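Local coordinates for protein sucrose 6(F)-phosphate phosphorylase (Thermoanaerobacterium thermosaccharolyticum DSM 571, PDB 6S9V) that belongs to the phosphorylases of the alpha-amylase superfamily, enzymes whose catalytic domain is a closed barrel of eight parallel strands, at residues A[146-151]-A[168-173]; A[252-257]-A[315-320]; A[337-342]-A[358-363]. All blocks are in the same frame, centred on the assembly; numbering follows the deposited sequence.

Interaction 1 of 3, residues A[146-151]-A[168-173]. With SO4 (sulfate ion), chain I; SO4 (sulfate ion), chain D.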
loop_
_atom_site.group_PDB
_atom_site.type_symbol
_atom_site.label_atom_id
_atom_site.label_comp_id
_atom_site.label_asym_id
_atom_site.label_seq_id
_atom_site.Cartn_x
_atom_site.Cartn_y
_atom_site.Cartn_z
ATOM N N PHE A 146 -20.512 -2.286 4.494
ATOM C CA PHE A 146 -19.620 -2.172 3.343
ATOM C C PHE A 146 -19.027 -3.549 3.088
ATOM O O PHE A 146 -18.012 -3.930 3.674
ATOM C CB PHE A 146 -18.559 -1.105 3.607
ATOM C CG PHE A 146 -17.575 -0.914 2.481
ATOM C CD1 PHE A 146 -17.998 -0.780 1.168
ATOM C CD2 PHE A 146 -16.224 -0.781 2.756
ATOM C CE1 PHE A 146 -17.080 -0.591 0.143
ATOM C CE2 PHE A 146 -15.303 -0.575 1.738
ATOM C CZ PHE A 146 -15.731 -0.478 0.433
ATOM N N LEU A 147 -19.651 -4.289 2.178
ATOM C CA LEU A 147 -19.301 -5.676 1.935
ATOM C C LEU A 147 -18.175 -5.757 0.916
ATOM O O LEU A 147 -18.148 -5.003 -0.059
ATOM C CB LEU A 147 -20.517 -6.448 1.426
ATOM C CG LEU A 147 -21.693 -6.557 2.396
ATOM C CD1 LEU A 147 -22.841 -7.327 1.765
ATOM C CD2 LEU A 147 -21.250 -7.220 3.697
ATOM N N ARG A 148 -17.233 -6.665 1.165
ATOM C CA ARG A 148 -16.135 -6.938 0.250
ATOM C C ARG A 148 -16.227 -8.337 -0.340
ATOM O O ARG A 148 -15.303 -8.770 -1.038
ATOM C CB ARG A 148 -14.795 -6.758 0.966
ATOM C CG ARG A 148 -14.726 -5.522 1.847
ATOM C CD ARG A 148 -15.056 -4.234 1.100
ATOM N NE ARG A 148 -14.098 -3.951 0.034
ATOM C CZ ARG A 148 -14.407 -3.827 -1.256
ATOM N NH1 ARG A 148 -15.663 -3.947 -1.675
ATOM N NH2 ARG A 148 -13.449 -3.565 -2.135
ATOM N N ARG A 149 -17.291 -9.065 -0.017
ATOM C CA ARG A 149 -17.648 -10.329 -0.646
ATOM C C ARG A 149 -19.144 -10.503 -0.418
ATOM O O ARG A 149 -19.768 -9.731 0.315
ATOM C CB ARG A 149 -16.833 -11.497 -0.087
ATOM C CG ARG A 149 -17.223 -11.920 1.305
ATOM C CD ARG A 149 -16.091 -12.661 2.018
ATOM N NE ARG A 149 -15.919 -14.038 1.568
ATOM C CZ ARG A 149 -16.627 -15.076 2.007
ATOM N NH1 ARG A 149 -17.590 -14.910 2.903
ATOM N NH2 ARG A 149 -16.365 -16.289 1.548
ATOM N N THR A 150 -19.723 -11.513 -1.069
ATOM C CA THR A 150 -21.178 -11.631 -1.092
ATOM C C THR A 150 -21.767 -11.641 0.314
ATOM O O THR A 150 -22.769 -10.970 0.585
ATOM C CB THR A 150 -21.589 -12.894 -1.851
ATOM O OG1 THR A 150 -20.992 -12.881 -3.153
ATOM C CG2 THR A 150 -23.085 -12.946 -1.990
ATOM N N LEU A 151 -21.176 -12.423 1.212
ATOM C CA LEU A 151 -21.576 -12.440 2.610
ATOM C C LEU A 151 -20.342 -12.239 3.476
ATOM O O LEU A 151 -19.294 -12.835 3.200
ATOM C CB LEU A 151 -22.257 -13.758 2.989
ATOM C CG LEU A 151 -23.611 -14.036 2.332
ATOM C CD1 LEU A 151 -24.067 -15.450 2.673
ATOM C CD2 LEU A 151 -24.643 -13.010 2.772
ATOM N N TRP A 168 -17.093 -14.451 11.285
ATOM C CA TRP A 168 -16.962 -13.316 10.386
ATOM C C TRP A 168 -15.747 -13.485 9.480
ATOM O O TRP A 168 -14.648 -13.825 9.937
ATOM C CB TRP A 168 -16.858 -12.028 11.203
ATOM C CG TRP A 168 -17.430 -10.833 10.521
ATOM C CD1 TRP A 168 -16.752 -9.847 9.862
ATOM C CD2 TRP A 168 -18.820 -10.519 10.397
ATOM N NE1 TRP A 168 -17.637 -8.922 9.355
ATOM C CE2 TRP A 168 -18.913 -9.317 9.667
ATOM C CE3 TRP A 168 -19.995 -11.137 10.837
ATOM C CZ2 TRP A 168 -20.137 -8.715 9.374
ATOM C CZ3 TRP A 168 -21.212 -10.537 10.544
ATOM C CH2 TRP A 168 -21.270 -9.339 9.817
ATOM N N THR A 169 -15.954 -13.240 8.184
ATOM C CA THR A 169 -14.880 -13.284 7.189
ATOM C C THR A 169 -15.165 -12.142 6.216
ATOM O O THR A 169 -15.986 -12.291 5.307
ATOM C CB THR A 169 -14.806 -14.635 6.477
ATOM O OG1 THR A 169 -16.036 -14.909 5.789
ATOM C CG2 THR A 169 -14.547 -15.749 7.489
ATOM N N THR A 170 -14.504 -11.000 6.435
ATOM C CA THR A 170 -14.715 -9.831 5.586
ATOM C C THR A 170 -14.275 -10.097 4.154
ATOM O O THR A 170 -14.932 -9.657 3.206
ATOM C CB THR A 170 -13.950 -8.631 6.152
ATOM O OG1 THR A 170 -14.509 -8.251 7.413
ATOM C CG2 THR A 170 -14.001 -7.447 5.197
ATOM N N PHE A 171 -13.153 -10.791 3.980
ATOM C CA PHE A 171 -12.556 -11.045 2.681
ATOM C C PHE A 171 -12.519 -12.541 2.396
ATOM O O PHE A 171 -12.586 -13.372 3.302
ATOM C CB PHE A 171 -11.126 -10.496 2.611
ATOM C CG PHE A 171 -11.022 -9.039 2.907
ATOM C CD1 PHE A 171 -11.332 -8.111 1.937
ATOM C CD2 PHE A 171 -10.616 -8.594 4.161
ATOM C CE1 PHE A 171 -11.224 -6.762 2.191
ATOM C CE2 PHE A 171 -10.519 -7.243 4.426
ATOM C CZ PHE A 171 -10.834 -6.325 3.443
ATOM N N GLY A 172 -12.374 -12.873 1.123
ATOM C CA GLY A 172 -12.175 -14.254 0.735
ATOM C C GLY A 172 -12.846 -14.568 -0.577
ATOM O O GLY A 172 -14.064 -14.442 -0.708
ATOM N N LYS A 173 -12.047 -14.977 -1.559
ATOM C CA LYS A 173 -12.570 -15.335 -2.867
ATOM C C LYS A 173 -13.154 -16.738 -2.892
ATOM O O LYS A 173 -13.938 -17.050 -3.797
ATOM C CB LYS A 173 -11.461 -15.210 -3.910
ATOM C CG LYS A 173 -10.926 -13.795 -4.070
ATOM C CD LYS A 173 -9.849 -13.729 -5.142
ATOM C CE LYS A 173 -9.601 -12.301 -5.614
ATOM N NZ LYS A 173 -9.221 -11.384 -4.507
HETATM S S SO4 I . -6.122 -9.788 -4.209
HETATM O O1 SO4 I . -7.251 -10.054 -3.326
HETATM O O2 SO4 I . -5.717 -8.394 -4.060
HETATM O O3 SO4 I . -6.514 -10.050 -5.591
HETATM O O4 SO4 I . -4.997 -10.657 -3.865
HETATM S S SO4 D . -10.136 -2.560 0.190
HETATM O O1 SO4 D . -10.701 -1.611 1.158
HETATM O O2 SO4 D . -11.172 -3.445 -0.333
HETATM O O3 SO4 D . -9.539 -1.800 -0.901
HETATM O O4 SO4 D . -9.124 -3.387 0.835
HETATM O O HOH W 1 -17.353 -8.357 3.300
HETATM O O HOH W 2 -12.588 -10.826 -0.717
#
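Arg148 and Phe171 mark the nearest backbone approach of two largely irregular segments, 146-151 and 168-173, with their CA atoms 6.0 Å apart, and water rather than a direct main-chain bond joins the backbones. One water accepts from Arg148 N and donates to Thr170 O; a second accepts from Gly172 N and gives a weak bond to Arg148 O. The direct bond across the contact comes from Arg149, whose NE donates to Gly172 O over 3.0 Å. It is nearly straight (170°), lies close to the guanidinium plane and lands on a lone pair of the carbonyl. CG of Arg149 sits between its own backbone N and carbonyl carbon (chi1 73°); further out, CD lies 3.4 Å from Thr170 O. NH1 folds back to Leu151 O at 2.7 Å, while NH2 forms a salt bridge with Asp175; with NE engaged as well, the group's rotation is fixed. Thr169 OG1 lies over one guanidinium face and is hydrogen-bonded to Ser154. Both segments belong to the long excursion between barrel strands 92-97 and 207-210, the place of domain B in the alpha-amylase family. On the other flank, Arg148 runs alongside Phe171, pointing the same way, with CG 3.7 Å from CE1 and the guanidinium and ring planes 79° apart. Phe146 CZ lies over one face of the Arg148 guanidinium, and NH1 is tied to Leu147 O. The edge of the group grips a sulfate oxygen twice: O2 of that ion is 3.0 Å from Arg148 NE and 2.9 Å from Arg148 NH2. Tyr215 and His358 bind the same sulfate, and Tyr215 also meets the Phe171 ring edge-to-face.

Interaction 2 of 3, residues A[252-257]-A[315-320]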
loop_
_atom_site.group_PDB
_atom_site.type_symbol
_atom_site.label_atom_id
_atom_site.label_comp_id
_atom_site.label_asym_id
_atom_site.label_seq_id
_atom_site.Cartn_x
_atom_site.Cartn_y
_atom_site.Cartn_z
ATOM N N GLU A 252 -3.136 1.661 6.237
ATOM C CA GLU A 252 -3.701 1.554 4.896
ATOM C C GLU A 252 -5.212 1.697 4.992
ATOM O O GLU A 252 -5.893 0.787 5.469
ATOM C CB GLU A 252 -3.345 0.222 4.246
ATOM C CG GLU A 252 -4.035 0.014 2.894
ATOM C CD GLU A 252 -5.121 -1.058 2.925
ATOM O OE1 GLU A 252 -4.919 -2.110 3.555
ATOM O OE2 GLU A 252 -6.197 -0.832 2.330
ATOM N N VAL A 253 -5.732 2.829 4.525
ATOM C CA VAL A 253 -7.157 3.127 4.590
ATOM C C VAL A 253 -7.556 3.706 3.238
ATOM O O VAL A 253 -7.088 4.787 2.863
ATOM C CB VAL A 253 -7.501 4.112 5.720
ATOM C CG1 VAL A 253 -8.995 4.469 5.730
ATOM C CG2 VAL A 253 -7.094 3.532 7.066
ATOM N N HIS A 254 -8.400 2.985 2.507
ATOM C CA HIS A 254 -9.048 3.509 1.311
ATOM C C HIS A 254 -10.384 4.097 1.752
ATOM O O HIS A 254 -11.315 3.358 2.084
ATOM C CB HIS A 254 -9.232 2.413 0.271
ATOM C CG HIS A 254 -7.947 1.949 -0.337
ATOM N ND1 HIS A 254 -7.185 2.751 -1.157
ATOM C CD2 HIS A 254 -7.272 0.783 -0.214
ATOM C CE1 HIS A 254 -6.111 2.084 -1.543
ATOM N NE2 HIS A 254 -6.143 0.886 -0.988
ATOM N N SER A 255 -10.482 5.422 1.764
ATOM C CA SER A 255 -11.689 6.084 2.236
ATOM C C SER A 255 -11.748 7.484 1.640
ATOM O O SER A 255 -10.843 7.916 0.925
ATOM C CB SER A 255 -11.726 6.140 3.767
ATOM O OG SER A 255 -12.910 6.777 4.215
ATOM N N GLN A 256 -12.825 8.198 1.956
ATOM C CA GLN A 256 -12.917 9.601 1.586
ATOM C C GLN A 256 -11.789 10.368 2.264
ATOM O O GLN A 256 -11.280 9.961 3.309
ATOM C CB GLN A 256 -14.273 10.180 1.990
ATOM C CG GLN A 256 -15.467 9.490 1.361
ATOM C CD GLN A 256 -16.787 10.113 1.783
ATOM O OE1 GLN A 256 -16.853 10.842 2.775
ATOM N NE2 GLN A 256 -17.847 9.826 1.033
ATOM N N PHE A 257 -11.388 11.486 1.648
ATOM C CA PHE A 257 -10.159 12.151 2.067
ATOM C C PHE A 257 -10.258 12.675 3.497
ATOM O O PHE A 257 -9.238 12.779 4.187
ATOM C CB PHE A 257 -9.807 13.278 1.087
ATOM C CG PHE A 257 -10.612 14.526 1.272
ATOM C CD1 PHE A 257 -10.213 15.499 2.173
ATOM C CD2 PHE A 257 -11.760 14.742 0.529
ATOM C CE1 PHE A 257 -10.957 16.648 2.342
ATOM C CE2 PHE A 257 -12.503 15.895 0.691
ATOM C CZ PHE A 257 -12.102 16.847 1.597
ATOM N N LYS A 315 -12.713 5.253 -6.318
ATOM C CA LYS A 315 -13.677 5.420 -5.232
ATOM C C LYS A 315 -13.367 4.460 -4.084
ATOM O O LYS A 315 -13.095 3.281 -4.330
ATOM C CB LYS A 315 -15.114 5.153 -5.689
ATOM C CG LYS A 315 -15.662 6.095 -6.721
ATOM C CD LYS A 315 -17.085 5.675 -7.109
ATOM C CE LYS A 315 -18.068 5.789 -5.947
ATOM N NZ LYS A 315 -18.174 7.191 -5.449
ATOM N N PRO A 316 -13.470 4.902 -2.822
ATOM C CA PRO A 316 -13.923 6.205 -2.319
ATOM C C PRO A 316 -12.824 7.261 -2.212
ATOM O O PRO A 316 -13.118 8.390 -1.806
ATOM C CB PRO A 316 -14.454 5.858 -0.923
ATOM C CG PRO A 316 -13.514 4.764 -0.471
ATOM C CD PRO A 316 -13.229 3.945 -1.722
ATOM N N ASP A 317 -11.590 6.901 -2.580
ATOM C CA ASP A 317 -10.429 7.731 -2.253
ATOM C C ASP A 317 -10.537 9.135 -2.842
ATOM O O ASP A 317 -10.051 10.110 -2.244
ATOM C CB ASP A 317 -9.154 7.050 -2.745
ATOM C CG ASP A 317 -9.004 5.638 -2.206
ATOM O OD1 ASP A 317 -9.867 4.793 -2.524
ATOM O OD2 ASP A 317 -8.038 5.384 -1.452
ATOM N N LEU A 318 -11.119 9.250 -4.032
ATOM C CA LEU A 318 -11.268 10.521 -4.724
ATOM C C LEU A 318 -12.680 11.096 -4.608
ATOM O O LEU A 318 -12.986 12.091 -5.277
ATOM C CB LEU A 318 -10.896 10.358 -6.203
ATOM C CG LEU A 318 -9.420 10.229 -6.590
ATOM C CD1 LEU A 318 -8.725 11.576 -6.456
ATOM C CD2 LEU A 318 -8.664 9.196 -5.803
ATOM N N ASP A 319 -13.535 10.511 -3.763
ATOM C CA ASP A 319 -14.892 11.023 -3.585
ATOM C C ASP A 319 -14.858 12.489 -3.172
ATOM O O ASP A 319 -14.123 12.869 -2.253
ATOM C CB ASP A 319 -15.646 10.225 -2.521
ATOM C CG ASP A 319 -16.118 8.865 -3.010
ATOM O OD1 ASP A 319 -15.896 8.517 -4.186
ATOM O OD2 ASP A 319 -16.716 8.137 -2.188
ATOM N N GLY A 320 -15.664 13.310 -3.846
ATOM C CA GLY A 320 -15.725 14.721 -3.551
ATOM C C GLY A 320 -14.593 15.543 -4.121
ATOM O O GLY A 320 -14.593 16.769 -3.947
HETATM O O HOH W 3 -7.981 6.624 0.959
HETATM O O HOH W 4 -8.484 9.620 0.147
HETATM O O HOH W 5 -11.953 11.721 -1.108
#
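His254 and Asp317 meet with ring and carboxylate planes 63° apart. ND1 of His254 donates, close to its ring plane, to the syn side of Asp317 OD2 at 2.8 Å, and the bond is fairly straight (164°). The bond from CA to CB of Asp317 points away from the other loop, although CB still touches it; CG is anti to the carbonyl carbon (chi1 -55°), and OD2 beyond it meets the imidazole edge. Phe273 stacks on the His254 ring. Segment 252-257 follows barrel strand 248-251, at the C-terminal end where TIM barrels carry their active sites, and leads through the N-cap residue Gln256 into helix 257-265. The facing loop makes a type I turn from Pro316 to Asp319. Pro316, after a cis peptide bond, sets CG 3.5 Å from Ser255 CA; beside it Asp317 CA makes a C-H···O contact of 3.2 Å with Ser255 O. Gln256 reaches out extended across Asp319, amide and carboxylate planes well apart and NE2 3.8 Å from OD2, while Asp319 OD1 holds a salt bridge to Lys315 NZ. At the helix start, a water accepts from Phe257 N and donates to both Asp317 O and Asp319 O.

Interaction 3 of 3, residues A[337-342]-A[358-363]. With SO4 (sulfate ion), chain D.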
loop_
_atom_site.group_PDB
_atom_site.type_symbol
_atom_site.label_atom_id
_atom_site.label_comp_id
_atom_site.label_asym_id
_atom_site.label_seq_id
_atom_site.Cartn_x
_atom_site.Cartn_y
_atom_site.Cartn_z
ATOM N N ARG A 337 -6.146 1.180 -22.503
ATOM C CA ARG A 337 -4.726 0.869 -22.459
ATOM C C ARG A 337 -4.454 -0.453 -21.759
ATOM O O ARG A 337 -3.309 -0.707 -21.360
ATOM C CB ARG A 337 -3.956 2.011 -21.786
ATOM C CG ARG A 337 -3.984 3.275 -22.631
ATOM C CD ARG A 337 -3.479 4.513 -21.921
ATOM N NE ARG A 337 -3.675 5.668 -22.789
ATOM C CZ ARG A 337 -3.288 6.907 -22.510
ATOM N NH1 ARG A 337 -2.673 7.186 -21.366
ATOM N NH2 ARG A 337 -3.525 7.876 -23.384
ATOM N N GLY A 338 -5.484 -1.297 -21.616
ATOM C CA GLY A 338 -5.350 -2.657 -21.129
ATOM C C GLY A 338 -5.835 -2.902 -19.713
ATOM O O GLY A 338 -5.831 -4.055 -19.265
ATOM N N ALA A 339 -6.263 -1.872 -18.998
ATOM C CA ALA A 339 -6.653 -2.041 -17.606
ATOM C C ALA A 339 -7.928 -2.872 -17.462
ATOM O O ALA A 339 -8.767 -2.933 -18.366
ATOM C CB ALA A 339 -6.866 -0.675 -16.960
ATOM N N ASN A 340 -8.062 -3.523 -16.308
ATOM C CA ASN A 340 -9.340 -4.030 -15.817
ATOM C C ASN A 340 -9.644 -3.343 -14.489
ATOM O O ASN A 340 -8.809 -2.623 -13.932
ATOM C CB ASN A 340 -9.342 -5.556 -15.664
ATOM C CG ASN A 340 -8.350 -6.048 -14.629
ATOM O OD1 ASN A 340 -8.650 -6.092 -13.438
ATOM N ND2 ASN A 340 -7.162 -6.429 -15.082
ATOM N N LEU A 341 -10.866 -3.523 -14.004
ATOM C CA LEU A 341 -11.360 -2.721 -12.896
ATOM C C LEU A 341 -11.806 -3.592 -11.736
ATOM O O LEU A 341 -12.417 -4.647 -11.932
ATOM C CB LEU A 341 -12.534 -1.840 -13.323
ATOM C CG LEU A 341 -12.286 -0.934 -14.526
ATOM C CD1 LEU A 341 -13.564 -0.170 -14.839
ATOM C CD2 LEU A 341 -11.129 0.001 -14.264
ATOM N N SER A 342 -11.475 -3.146 -10.531
ATOM C CA SER A 342 -12.081 -3.655 -9.317
ATOM C C SER A 342 -13.234 -2.734 -8.942
ATOM O O SER A 342 -13.049 -1.517 -8.828
ATOM C CB SER A 342 -11.057 -3.727 -8.187
ATOM O OG SER A 342 -10.141 -4.783 -8.409
ATOM N N HIS A 358 -13.692 1.004 -7.880
ATOM C CA HIS A 358 -12.855 1.085 -6.684
ATOM C C HIS A 358 -11.406 1.347 -7.060
ATOM O O HIS A 358 -10.775 2.270 -6.526
ATOM C CB HIS A 358 -13.009 -0.220 -5.890
ATOM C CG HIS A 358 -12.315 -0.230 -4.565
ATOM N ND1 HIS A 358 -12.474 0.768 -3.627
ATOM C CD2 HIS A 358 -11.489 -1.144 -4.005
ATOM C CE1 HIS A 358 -11.761 0.479 -2.553
ATOM N NE2 HIS A 358 -11.156 -0.678 -2.755
ATOM N N GLN A 359 -10.860 0.564 -7.992
ATOM C CA GLN A 359 -9.467 0.696 -8.389
ATOM C C GLN A 359 -9.292 0.309 -9.852
ATOM O O GLN A 359 -10.044 -0.507 -10.393
ATOM C CB GLN A 359 -8.563 -0.167 -7.503
ATOM C CG GLN A 359 -8.523 0.307 -6.067
ATOM C CD GLN A 359 -7.735 -0.597 -5.145
ATOM O OE1 GLN A 359 -7.175 -1.614 -5.562
ATOM N NE2 GLN A 359 -7.687 -0.224 -3.872
ATOM N N ILE A 360 -8.289 0.920 -10.474
ATOM C CA ILE A 360 -7.881 0.626 -11.843
ATOM C C ILE A 360 -6.689 -0.321 -11.766
ATOM O O ILE A 360 -5.601 0.071 -11.327
ATOM C CB ILE A 360 -7.508 1.907 -12.602
ATOM C CG1 ILE A 360 -8.667 2.902 -12.603
ATOM C CG2 ILE A 360 -7.086 1.572 -14.030
ATOM C CD1 ILE A 360 -8.247 4.310 -13.039
ATOM N N ASN A 361 -6.877 -1.553 -12.215
ATOM C CA ASN A 361 -5.818 -2.560 -12.227
ATOM C C ASN A 361 -5.075 -2.463 -13.556
ATOM O O ASN A 361 -5.607 -2.858 -14.602
ATOM C CB ASN A 361 -6.403 -3.958 -12.031
ATOM C CG ASN A 361 -7.180 -4.087 -10.738
ATOM O OD1 ASN A 361 -6.789 -3.537 -9.714
ATOM N ND2 ASN A 361 -8.295 -4.806 -10.786
ATOM N N CYS A 362 -3.835 -1.975 -13.508
ATOM C CA CYS A 362 -3.067 -1.570 -14.683
ATOM C C CYS A 362 -1.666 -1.226 -14.207
ATOM O O CYS A 362 -1.527 -0.619 -13.144
ATOM C CB CYS A 362 -3.714 -0.342 -15.352
ATOM S SG CYS A 362 -3.129 0.107 -17.017
ATOM N N THR A 363 -0.630 -1.615 -14.958
ATOM C CA THR A 363 0.694 -1.092 -14.608
ATOM C C THR A 363 0.708 0.408 -14.885
ATOM O O THR A 363 0.009 0.899 -15.773
ATOM C CB THR A 363 1.833 -1.790 -15.365
ATOM O OG1 THR A 363 1.884 -1.340 -16.726
ATOM C CG2 THR A 363 1.667 -3.303 -15.314
HETATM S S SO4 D . -10.136 -2.560 0.190
HETATM O O1 SO4 D . -10.701 -1.611 1.158
HETATM O O2 SO4 D . -11.172 -3.445 -0.333
HETATM O O3 SO4 D . -9.539 -1.800 -0.901
HETATM O O4 SO4 D . -9.124 -3.387 0.835
HETATM O O HOH W 6 -7.624 -3.815 -7.020
#
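Asn340 to Ser342 pair antiparallel with Gln359 to Asn361 in a small three-stranded sheet that lies between barrel strands 302-304 and 388-392 in the chain. Asn340 and Asn361 form one hydrogen-bonded pair, Ser342 and Gln359 the next, with the non-hydrogen-bonded pair Leu341 and Ile360 between them. A classic beta bulge interrupts the pairing at Ser342, which faces both His358 and Gln359: Ser342 O accepts from His358 N (2.8 Å) and Gln359 N (3.1 Å). The Asn361 amide lies across Asn340 and spends both ND2 hydrogens within its own plane. One goes to Asn340 OD1 at 3.0 Å, approaching tilted from that carbonyl's plane, and the other, nearly straight at 169°, goes to Ser342 OG, also 3.0 Å from ND2. A water accepts from Ser342 OG and donates to Asn361 OD1 and Gln359 OE1, so the amide is held at both ends; Gln359 OE1 also takes the N-H of Gly311. In the bulge itself, CG of His358 stands anti to its backbone N (chi1 -174°), and NE2 donates almost straight to sulfate O3 at 2.7 Å, close to the ring plane. At the opposite end Ala339 CB rests on Cys362 CB at 3.6 Å and on Ile360 CG2. Just before it, Gly338 is the C-prime residue of the Schellman motif closing helix 324-336. Leu341 and Ile360, on the sheet face away from the asparagines, pack on Val331 of that helix, while strand 357-361 runs centrally between edge strands 340-343 and 312-313.

How the interactions relate
The three contacts follow one another along the chain without nesting or crossing. Interaction 1 closes a loop of 16 residues, holding strand 153-157 and most of strand 164-168, inside the excursion between the third and fourth barrel strands. Interaction 2 spans 57 residues, joining the exit of the fifth barrel strand to the loop after strand 312-313, with the sixth and seventh barrel strands in between. Interaction 3 closes a short connection between neighbouring sheet strands, partly unmodelled. Its His358 links all three: ND1 makes a probable hydrogen bond to Lys315 O of interaction 2, and the ring packs beside Arg148 of interaction 1 at their common sulfate.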